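Local coordinates for protein histidinol dehydrogenase (Elizabethkingia anophelis NUHP1, PDB 6AN0) that probably catalyses, with zinc and NAD, the two successive oxidations that turn L-histidinol into L-histidine at the end of histidine biosynthesis, at residues 57-65 with 163-171; 34-42 with 219-230. All coordinates share one frame; numbering follows the deposited sequence.

Contact 1 (57-65 with 163-171); sequences TKKFDKAYL and TPPDESGNI
Asp61 and Pro165 meet because the carboxylate carbon of Asp61 stands beside its own backbone N (chi1 -59°); the Asp61 side chain crosses that of Pro165 at about a right angle and meets Pro164 more obliquely. Asp61 OD2 comes 3.7 Å from Pro165 CD, and OD1 of the same carboxylate lies near Pro164 CB. Thr57, one turn earlier, has CG2 anti to the backbone N and sets this methyl 3.9 Å from Pro165 CG, while its OG1 bonds back to Leu53 O within the helix. Lys62 leaves the helix with positive phi, and its side chain runs alongside that of Glu167, Lys62 CB 3.7 Å from Glu167 CD; the pairing is one of aliphatic carbon against carboxylate, since Lys62 NZ curls back to Lys59 O (3.1 Å). Ala63 CB lies 3.5 Å from Asp166 O. No direct hydrogen bond crosses the contact; instead one water donates to both Asp61 O (2.7 Å) and Pro165 O (3.0 Å). The facing loop is stiffened from within by a type I turn, Asp166 to Gly169, and an Asx turn, Asp166 OD1 accepting from Ser168 N; Asn170 N reaches the same oxygen from the opposite face of the carboxylate. The contact thus ties the C-terminal end of helix 50-61 to the connection between strand 158-163 and helix 173-181, with Leu65 and Pro165 also resting on Lys189 of strand 186-189.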
loop_
_atom_site.group_PDB
_atom_site.type_symbol
_atom_site.label_atom_id
_atom_site.label_comp_id
_atom_site.label_asym_id
_atom_site.label_seq_id
_atom_site.Cartn_x
_atom_site.Cartn_y
_atom_site.Cartn_z
ATOM N N THR A 57 11.713 -25.699 -12.644
ATOM C CA THR A 57 13.068 -25.211 -12.879
ATOM C C THR A 57 13.732 -26.002 -13.996
ATOM O O THR A 57 14.386 -25.426 -14.876
ATOM C CB THR A 57 13.869 -25.275 -11.577
ATOM O OG1 THR A 57 13.226 -24.430 -10.612
ATOM C CG2 THR A 57 15.291 -24.787 -11.788
ATOM N N LYS A 58 13.544 -27.323 -13.988
ATOM C CA LYS A 58 14.020 -28.152 -15.090
ATOM C C LYS A 58 13.487 -27.662 -16.425
ATOM O O LYS A 58 14.227 -27.614 -17.419
ATOM C CB LYS A 58 13.592 -29.607 -14.902
ATOM C CG LYS A 58 14.368 -30.410 -13.902
ATOM C CD LYS A 58 13.805 -31.826 -13.853
ATOM C CE LYS A 58 13.619 -32.392 -15.266
ATOM N NZ LYS A 58 12.973 -33.740 -15.286
ATOM N N LYS A 59 12.201 -27.305 -16.470
ATOM C CA LYS A 59 11.545 -26.986 -17.734
ATOM C C LYS A 59 11.972 -25.623 -18.259
ATOM O O LYS A 59 12.226 -25.465 -19.454
ATOM C CB LYS A 59 10.025 -27.037 -17.557
ATOM C CG LYS A 59 9.252 -26.608 -18.802
ATOM C CD LYS A 59 7.769 -27.004 -18.731
ATOM C CE LYS A 59 6.963 -26.341 -19.843
ATOM N NZ LYS A 59 5.549 -26.818 -19.917
ATOM N N PHE A 60 12.016 -24.612 -17.392
ATOM C CA PHE A 60 12.223 -23.253 -17.873
ATOM C C PHE A 60 13.649 -22.752 -17.707
ATOM O O PHE A 60 14.118 -21.990 -18.554
ATOM C CB PHE A 60 11.233 -22.304 -17.186
ATOM C CG PHE A 60 9.813 -22.537 -17.619
ATOM C CD1 PHE A 60 8.948 -23.283 -16.838
ATOM C CD2 PHE A 60 9.360 -22.053 -18.836
ATOM C CE1 PHE A 60 7.636 -23.525 -17.257
ATOM C CE2 PHE A 60 8.052 -22.289 -19.262
ATOM C CZ PHE A 60 7.188 -23.025 -18.470
ATOM N N ASP A 61 14.360 -23.188 -16.669
ATOM C CA ASP A 61 15.748 -22.788 -16.474
ATOM C C ASP A 61 16.741 -23.790 -17.044
ATOM O O ASP A 61 17.940 -23.497 -17.078
ATOM C CB ASP A 61 16.029 -22.572 -14.984
ATOM C CG ASP A 61 15.138 -21.500 -14.378
ATOM O OD1 ASP A 61 14.880 -20.477 -15.052
ATOM O OD2 ASP A 61 14.678 -21.684 -13.237
ATOM N N LYS A 62 16.269 -24.955 -17.495
ATOM C CA LYS A 62 17.119 -26.016 -18.032
ATOM C C LYS A 62 18.171 -26.460 -17.024
ATOM O O LYS A 62 19.294 -26.810 -17.399
ATOM C CB LYS A 62 17.795 -25.606 -19.345
ATOM C CG LYS A 62 16.878 -24.983 -20.364
ATOM C CD LYS A 62 15.714 -25.886 -20.702
ATOM C CE LYS A 62 14.933 -25.321 -21.874
ATOM N NZ LYS A 62 13.676 -26.075 -22.128
ATOM N N ALA A 63 17.818 -26.458 -15.744
ATOM C CA ALA A 63 18.692 -26.943 -14.689
ATOM C C ALA A 63 17.928 -27.961 -13.860
ATOM O O ALA A 63 16.824 -27.678 -13.394
ATOM C CB ALA A 63 19.188 -25.795 -13.797
ATOM N N TYR A 64 18.508 -29.148 -13.692
ATOM C CA TYR A 64 17.917 -30.201 -12.874
ATOM C C TYR A 64 18.605 -30.123 -11.516
ATOM O O TYR A 64 19.736 -30.576 -11.357
ATOM C CB TYR A 64 18.097 -31.566 -13.541
ATOM C CG TYR A 64 17.219 -32.680 -13.003
ATOM C CD1 TYR A 64 16.600 -32.579 -11.763
ATOM C CD2 TYR A 64 17.012 -33.846 -13.748
ATOM C CE1 TYR A 64 15.800 -33.601 -11.275
ATOM C CE2 TYR A 64 16.216 -34.870 -13.266
ATOM C CZ TYR A 64 15.616 -34.746 -12.032
ATOM O OH TYR A 64 14.823 -35.763 -11.555
ATOM N N LEU A 65 17.928 -29.527 -10.540
ATOM C CA LEU A 65 18.523 -29.327 -9.228
ATOM C C LEU A 65 18.253 -30.508 -8.309
ATOM O O LEU A 65 17.233 -31.193 -8.425
ATOM C CB LEU A 65 17.978 -28.062 -8.577
ATOM C CG LEU A 65 18.254 -26.725 -9.248
ATOM C CD1 LEU A 65 17.576 -25.639 -8.438
ATOM C CD2 LEU A 65 19.749 -26.509 -9.339
ATOM N N THR A 163 15.861 -16.406 -6.813
ATOM C CA THR A 163 16.485 -15.944 -8.051
ATOM C C THR A 163 16.851 -17.177 -8.859
ATOM O O THR A 163 17.315 -18.165 -8.271
ATOM C CB THR A 163 17.715 -15.060 -7.746
ATOM O OG1 THR A 163 18.219 -14.459 -8.951
ATOM C CG2 THR A 163 18.822 -15.847 -7.073
ATOM N N PRO A 164 16.606 -17.194 -10.168
ATOM C CA PRO A 164 16.691 -18.457 -10.928
ATOM C C PRO A 164 18.125 -18.832 -11.257
ATOM O O PRO A 164 18.974 -17.961 -11.495
ATOM C CB PRO A 164 15.888 -18.161 -12.200
ATOM C CG PRO A 164 15.901 -16.671 -12.326
ATOM C CD PRO A 164 15.913 -16.132 -10.925
ATOM N N PRO A 165 18.429 -20.128 -11.288
ATOM C CA PRO A 165 19.770 -20.578 -11.668
ATOM C C PRO A 165 19.999 -20.494 -13.168
ATOM O O PRO A 165 19.065 -20.471 -13.975
ATOM C CB PRO A 165 19.789 -22.041 -11.211
ATOM C CG PRO A 165 18.346 -22.470 -11.374
ATOM C CD PRO A 165 17.543 -21.254 -10.944
ATOM N N ASP A 166 21.275 -20.479 -13.541
ATOM C CA ASP A 166 21.604 -20.689 -14.939
ATOM C C ASP A 166 21.553 -22.193 -15.238
ATOM O O ASP A 166 21.200 -23.007 -14.379
ATOM C CB ASP A 166 22.944 -20.034 -15.280
ATOM C CG ASP A 166 24.145 -20.696 -14.605
ATOM O OD1 ASP A 166 24.050 -21.818 -14.065
ATOM O OD2 ASP A 166 25.225 -20.069 -14.635
ATOM N N GLU A 167 21.894 -22.577 -16.468
ATOM C CA GLU A 167 21.736 -23.975 -16.860
ATOM C C GLU A 167 22.670 -24.905 -16.098
ATOM O O GLU A 167 22.444 -26.119 -16.091
ATOM C CB GLU A 167 21.942 -24.134 -18.369
ATOM C CG GLU A 167 20.986 -23.268 -19.183
ATOM C CD GLU A 167 20.736 -23.791 -20.587
ATOM O OE1 GLU A 167 21.242 -24.881 -20.923
ATOM O OE2 GLU A 167 20.015 -23.111 -21.349
ATOM N N SER A 168 23.697 -24.372 -15.448
ATOM C CA SER A 168 24.592 -25.186 -14.641
ATOM C C SER A 168 24.192 -25.214 -13.174
ATOM O O SER A 168 24.912 -25.807 -12.360
ATOM C CB SER A 168 26.026 -24.675 -14.782
ATOM O OG SER A 168 26.409 -24.648 -16.145
ATOM N N GLY A 169 23.066 -24.596 -12.822
ATOM C CA GLY A 169 22.604 -24.536 -11.452
ATOM C C GLY A 169 23.175 -23.415 -10.605
ATOM O O GLY A 169 22.924 -23.389 -9.394
ATOM N N ASN A 170 23.895 -22.467 -11.196
ATOM C CA ASN A 170 24.600 -21.453 -10.423
ATOM C C ASN A 170 23.874 -20.111 -10.421
ATOM O O ASN A 170 23.107 -19.788 -11.332
ATOM C CB ASN A 170 26.023 -21.277 -10.959
ATOM C CG ASN A 170 26.841 -22.536 -10.831
ATOM O OD1 ASN A 170 27.558 -22.925 -11.752
ATOM N ND2 ASN A 170 26.718 -23.202 -9.690
ATOM N N ILE A 171 24.118 -19.339 -9.358
ATOM C CA ILE A 171 23.631 -17.974 -9.199
ATOM C C ILE A 171 24.825 -17.038 -9.329
ATOM O O ILE A 171 25.917 -17.354 -8.840
ATOM C CB ILE A 171 22.941 -17.789 -7.833
ATOM C CG1 ILE A 171 21.794 -18.788 -7.657
ATOM C CG2 ILE A 171 22.454 -16.353 -7.637
ATOM C CD1 ILE A 171 20.703 -18.628 -8.661
HETATM O O HOH W 1 18.618 -20.892 -16.883
#

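Contact 2 (34-42 with 219-230); sequences LQNIVLTVF and YVTAAKQIAQNF. With EDO (1,2-ethanediol), chain F; EDO (1,2-ethanediol), chain E.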
loop_
_atom_site.group_PDB
_atom_site.type_symbol
_atom_site.label_atom_id
_atom_site.label_comp_id
_atom_site.label_asym_id
_atom_site.label_seq_id
_atom_site.Cartn_x
_atom_site.Cartn_y
_atom_site.Cartn_z
ATOM N N LEU A 34 -2.723 -14.218 -19.046
ATOM C CA LEU A 34 -1.862 -15.181 -18.377
ATOM C C LEU A 34 -2.516 -15.809 -17.153
ATOM O O LEU A 34 -1.857 -16.564 -16.437
ATOM C CB LEU A 34 -0.543 -14.518 -17.985
ATOM C CG LEU A 34 0.297 -13.962 -19.136
ATOM C CD1 LEU A 34 1.605 -13.360 -18.605
ATOM C CD2 LEU A 34 0.579 -15.038 -20.162
ATOM N N GLN A 35 -3.799 -15.537 -16.908
ATOM C CA GLN A 35 -4.416 -16.001 -15.669
ATOM C C GLN A 35 -4.430 -17.523 -15.581
ATOM O O GLN A 35 -4.087 -18.100 -14.541
ATOM C CB GLN A 35 -5.830 -15.453 -15.549
ATOM C CG GLN A 35 -6.490 -15.810 -14.240
ATOM C CD GLN A 35 -7.840 -15.163 -14.101
ATOM O OE1 GLN A 35 -8.573 -15.025 -15.079
ATOM N NE2 GLN A 35 -8.176 -14.744 -12.893
ATOM N N ASN A 36 -4.835 -18.194 -16.662
ATOM C CA ASN A 36 -4.892 -19.652 -16.612
ATOM C C ASN A 36 -3.494 -20.229 -16.466
ATOM O O ASN A 36 -3.292 -21.222 -15.756
ATOM C CB ASN A 36 -5.580 -20.207 -17.861
ATOM C CG ASN A 36 -5.597 -21.731 -17.885
ATOM O OD1 ASN A 36 -6.434 -22.365 -17.239
ATOM N ND2 ASN A 36 -4.665 -22.325 -18.628
ATOM N N ILE A 37 -2.517 -19.598 -17.114
ATOM C CA ILE A 37 -1.138 -20.067 -17.047
ATOM C C ILE A 37 -0.622 -19.979 -15.618
ATOM O O ILE A 37 -0.041 -20.934 -15.092
ATOM C CB ILE A 37 -0.270 -19.268 -18.031
ATOM C CG1 ILE A 37 -0.535 -19.760 -19.461
ATOM C CG2 ILE A 37 1.191 -19.348 -17.664
ATOM C CD1 ILE A 37 -0.300 -18.710 -20.527
ATOM N N VAL A 38 -0.883 -18.848 -14.951
ATOM C CA VAL A 38 -0.437 -18.650 -13.571
ATOM C C VAL A 38 -1.169 -19.597 -12.621
ATOM O O VAL A 38 -0.557 -20.219 -11.744
ATOM C CB VAL A 38 -0.644 -17.181 -13.158
ATOM C CG1 VAL A 38 -0.468 -17.030 -11.665
ATOM C CG2 VAL A 38 0.341 -16.276 -13.908
ATOM N N LEU A 39 -2.495 -19.676 -12.746
ATOM C CA LEU A 39 -3.268 -20.510 -11.832
ATOM C C LEU A 39 -2.850 -21.976 -11.927
ATOM O O LEU A 39 -2.837 -22.692 -10.920
ATOM C CB LEU A 39 -4.767 -20.351 -12.123
ATOM C CG LEU A 39 -5.401 -19.021 -11.677
ATOM C CD1 LEU A 39 -6.896 -19.031 -11.996
ATOM C CD2 LEU A 39 -5.160 -18.793 -10.196
ATOM N N THR A 40 -2.504 -22.440 -13.131
ATOM C CA THR A 40 -2.025 -23.815 -13.285
ATOM C C THR A 40 -0.719 -24.036 -12.522
ATOM O O THR A 40 -0.562 -25.050 -11.832
ATOM C CB THR A 40 -1.847 -24.153 -14.763
ATOM O OG1 THR A 40 -3.115 -24.071 -15.421
ATOM C CG2 THR A 40 -1.294 -25.569 -14.942
ATOM N N VAL A 41 0.231 -23.102 -12.637
ATOM C CA VAL A 41 1.476 -23.233 -11.878
ATOM C C VAL A 41 1.191 -23.206 -10.382
ATOM O O VAL A 41 1.757 -23.991 -9.609
ATOM C CB VAL A 41 2.474 -22.125 -12.266
ATOM C CG1 VAL A 41 3.774 -22.276 -11.458
ATOM C CG2 VAL A 41 2.763 -22.162 -13.759
ATOM N N PHE A 42 0.326 -22.287 -9.949
ATOM C CA PHE A 42 -0.015 -22.197 -8.529
ATOM C C PHE A 42 -0.628 -23.504 -8.019
ATOM O O PHE A 42 -0.332 -23.938 -6.898
ATOM C CB PHE A 42 -0.973 -21.017 -8.292
ATOM C CG PHE A 42 -0.297 -19.650 -8.288
ATOM C CD1 PHE A 42 -1.018 -18.519 -7.936
ATOM C CD2 PHE A 42 1.047 -19.501 -8.631
ATOM C CE1 PHE A 42 -0.418 -17.258 -7.928
ATOM C CE2 PHE A 42 1.659 -18.252 -8.618
ATOM C CZ PHE A 42 0.917 -17.118 -8.254
ATOM N N TYR A 219 5.459 -12.574 -16.906
ATOM C CA TYR A 219 4.941 -13.720 -16.163
ATOM C C TYR A 219 5.049 -13.494 -14.663
ATOM O O TYR A 219 4.135 -13.840 -13.910
ATOM C CB TYR A 219 5.687 -14.988 -16.561
ATOM C CG TYR A 219 5.545 -15.274 -18.030
ATOM C CD1 TYR A 219 4.385 -15.849 -18.532
ATOM C CD2 TYR A 219 6.554 -14.942 -18.920
ATOM C CE1 TYR A 219 4.238 -16.089 -19.883
ATOM C CE2 TYR A 219 6.416 -15.182 -20.277
ATOM C CZ TYR A 219 5.255 -15.752 -20.750
ATOM O OH TYR A 219 5.107 -16.002 -22.097
ATOM N N VAL A 220 6.176 -12.945 -14.210
ATOM C CA VAL A 220 6.330 -12.642 -12.791
ATOM C C VAL A 220 5.314 -11.589 -12.372
ATOM O O VAL A 220 4.697 -11.682 -11.299
ATOM C CB VAL A 220 7.778 -12.193 -12.502
ATOM C CG1 VAL A 220 7.889 -11.579 -11.098
ATOM C CG2 VAL A 220 8.737 -13.368 -12.674
ATOM N N THR A 221 5.095 -10.594 -13.235
ATOM C CA THR A 221 4.157 -9.520 -12.928
ATOM C C THR A 221 2.739 -10.056 -12.759
ATOM O O THR A 221 2.033 -9.691 -11.810
ATOM C CB THR A 221 4.214 -8.457 -14.037
ATOM O OG1 THR A 221 5.511 -7.844 -14.047
ATOM C CG2 THR A 221 3.157 -7.374 -13.813
ATOM N N ALA A 222 2.300 -10.917 -13.684
ATOM C CA ALA A 222 0.962 -11.496 -13.583
ATOM C C ALA A 222 0.852 -12.392 -12.357
ATOM O O ALA A 222 -0.185 -12.416 -11.680
ATOM C CB ALA A 222 0.624 -12.273 -14.860
ATOM N N ALA A 223 1.923 -13.124 -12.039
ATOM C CA ALA A 223 1.879 -14.012 -10.885
ATOM C C ALA A 223 1.728 -13.218 -9.599
ATOM O O ALA A 223 0.942 -13.594 -8.723
ATOM C CB ALA A 223 3.133 -14.888 -10.829
ATOM N N LYS A 224 2.466 -12.110 -9.470
ATOM C CA LYS A 224 2.334 -11.273 -8.282
ATOM C C LYS A 224 0.932 -10.686 -8.185
ATOM O O LYS A 224 0.354 -10.608 -7.090
ATOM C CB LYS A 224 3.384 -10.160 -8.304
ATOM C CG LYS A 224 4.797 -10.634 -7.966
ATOM C CD LYS A 224 5.829 -9.523 -8.190
ATOM C CE LYS A 224 5.663 -8.391 -7.180
ATOM N NZ LYS A 224 6.611 -7.268 -7.452
ATOM N N GLN A 225 0.365 -10.276 -9.326
ATOM C CA GLN A 225 -0.986 -9.721 -9.321
ATOM C C GLN A 225 -2.001 -10.755 -8.850
ATOM O O GLN A 225 -2.873 -10.454 -8.024
ATOM C CB GLN A 225 -1.350 -9.194 -10.714
ATOM N N ILE A 226 -1.890 -11.985 -9.349
ATOM C CA ILE A 226 -2.847 -13.025 -8.990
ATOM C C ILE A 226 -2.599 -13.540 -7.575
ATOM O O ILE A 226 -3.555 -13.887 -6.863
ATOM C CB ILE A 226 -2.779 -14.141 -10.042
ATOM C CG1 ILE A 226 -3.393 -13.627 -11.345
ATOM C CG2 ILE A 226 -3.477 -15.421 -9.545
ATOM C CD1 ILE A 226 -3.177 -14.528 -12.540
ATOM N N ALA A 227 -1.334 -13.569 -7.140
ATOM C CA ALA A 227 -0.998 -13.998 -5.783
ATOM C C ALA A 227 -1.730 -13.175 -4.730
ATOM O O ALA A 227 -2.063 -13.694 -3.661
ATOM C CB ALA A 227 0.514 -13.899 -5.555
ATOM N N GLN A 228 -1.960 -11.886 -5.000
ATOM C CA GLN A 228 -2.763 -11.062 -4.090
ATOM C C GLN A 228 -4.080 -11.722 -3.702
ATOM O O GLN A 228 -4.548 -11.575 -2.568
ATOM C CB GLN A 228 -3.052 -9.717 -4.729
ATOM C CG GLN A 228 -1.944 -8.723 -4.626
ATOM C CD GLN A 228 -2.364 -7.381 -5.189
ATOM O OE1 GLN A 228 -2.408 -6.382 -4.477
ATOM N NE2 GLN A 228 -2.682 -7.358 -6.481
ATOM N N ASN A 229 -4.711 -12.438 -4.635
ATOM C CA ASN A 229 -6.007 -13.034 -4.353
ATOM C C ASN A 229 -5.916 -14.229 -3.417
ATOM O O ASN A 229 -6.956 -14.755 -3.007
ATOM C CB ASN A 229 -6.676 -13.433 -5.673
ATOM C CG ASN A 229 -6.673 -12.298 -6.682
ATOM O OD1 ASN A 229 -6.662 -11.120 -6.310
ATOM N ND2 ASN A 229 -6.664 -12.642 -7.958
ATOM N N PHE A 230 -4.711 -14.680 -3.080
ATOM C CA PHE A 230 -4.527 -15.739 -2.100
ATOM C C PHE A 230 -3.968 -15.210 -0.783
ATOM O O PHE A 230 -3.469 -15.984 0.037
ATOM C CB PHE A 230 -3.645 -16.839 -2.684
ATOM C CG PHE A 230 -4.247 -17.480 -3.905
ATOM C CD1 PHE A 230 -5.182 -18.492 -3.773
ATOM C CD2 PHE A 230 -3.917 -17.036 -5.175
ATOM C CE1 PHE A 230 -5.762 -19.070 -4.892
ATOM C CE2 PHE A 230 -4.488 -17.610 -6.303
ATOM C CZ PHE A 230 -5.417 -18.629 -6.160
HETATM C C1 EDO F . -6.608 -24.331 -12.713
HETATM O O1 EDO F . -7.510 -23.446 -12.041
HETATM C C2 EDO F . -5.921 -23.549 -13.821
HETATM O O2 EDO F . -6.855 -22.578 -14.314
HETATM C C1 EDO E . 6.141 -4.928 -18.241
HETATM O O1 EDO E . 6.234 -6.063 -19.115
HETATM C C2 EDO E . 6.711 -5.300 -16.878
HETATM O O2 EDO E . 6.351 -6.655 -16.585
#
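Helix 35-42 packs on helix 219-227 in an apolar helix-helix crossing on the part of the fold that carries the predicted NAD site, their axes 9.6 Å apart at closest and crossing at -71°. Ile226 is the knob: its side chain enters a hole formed by Gln35, Val38, Leu39 and Phe42. Ile226 CD1 lies 3.7 Å from Val38 CB, and the two side chains meet tip to tip. Ile226 CG2, anti to the backbone N, lies 3.8 Å from Leu39 CD2, whose side chain crosses at about a right angle. Phe42 is held at several sides of its ring: Val38 CG1 of its own helix sits over the centre of one face, 3.6 Å above the plane, while Ala227 N and Phe230 CE2 lie at the edge, the latter 3.9 Å from Phe42 CD1. Phe201 meets both Phe42 and Phe230 edge to face. At the other end the Leu34 side chain crosses that of Tyr219 at about a right angle, Leu34 CD1 3.7 Å from Tyr219 CD1, and Leu34 CB lies 4.0 Å from Ala222 CB. The small side chains of Ala222 and Ala223 let Val38 approach the helix 219-227 backbone, with Val38 CG1 3.9 Å from Ala223 CA. With no hydrogen bond or salt bridge between the segments, their association rests on apolar packing and shape fit in a partly buried interface.

Contact 1 and contact 2 use consecutive helices, 50-61 and 35-48, and contact 1 is nested within the chain loop that contact 2 closes. Their centres lie 21 Å apart and their nearest atoms about 6 Å, so they do not touch. Contact 1 lies beside residues of the predicted NAD site: the side chain of Pro164 is about 4 Å from that of Tyr132. Contact 2 is near that site partly through sequence neighbours, the side chain of Tyr219 being about 3 Å from that of Asn217. The side chain of Gln194 is about 4 Å from that of Asp61 but farther, about 7 Å, from that of Phe42.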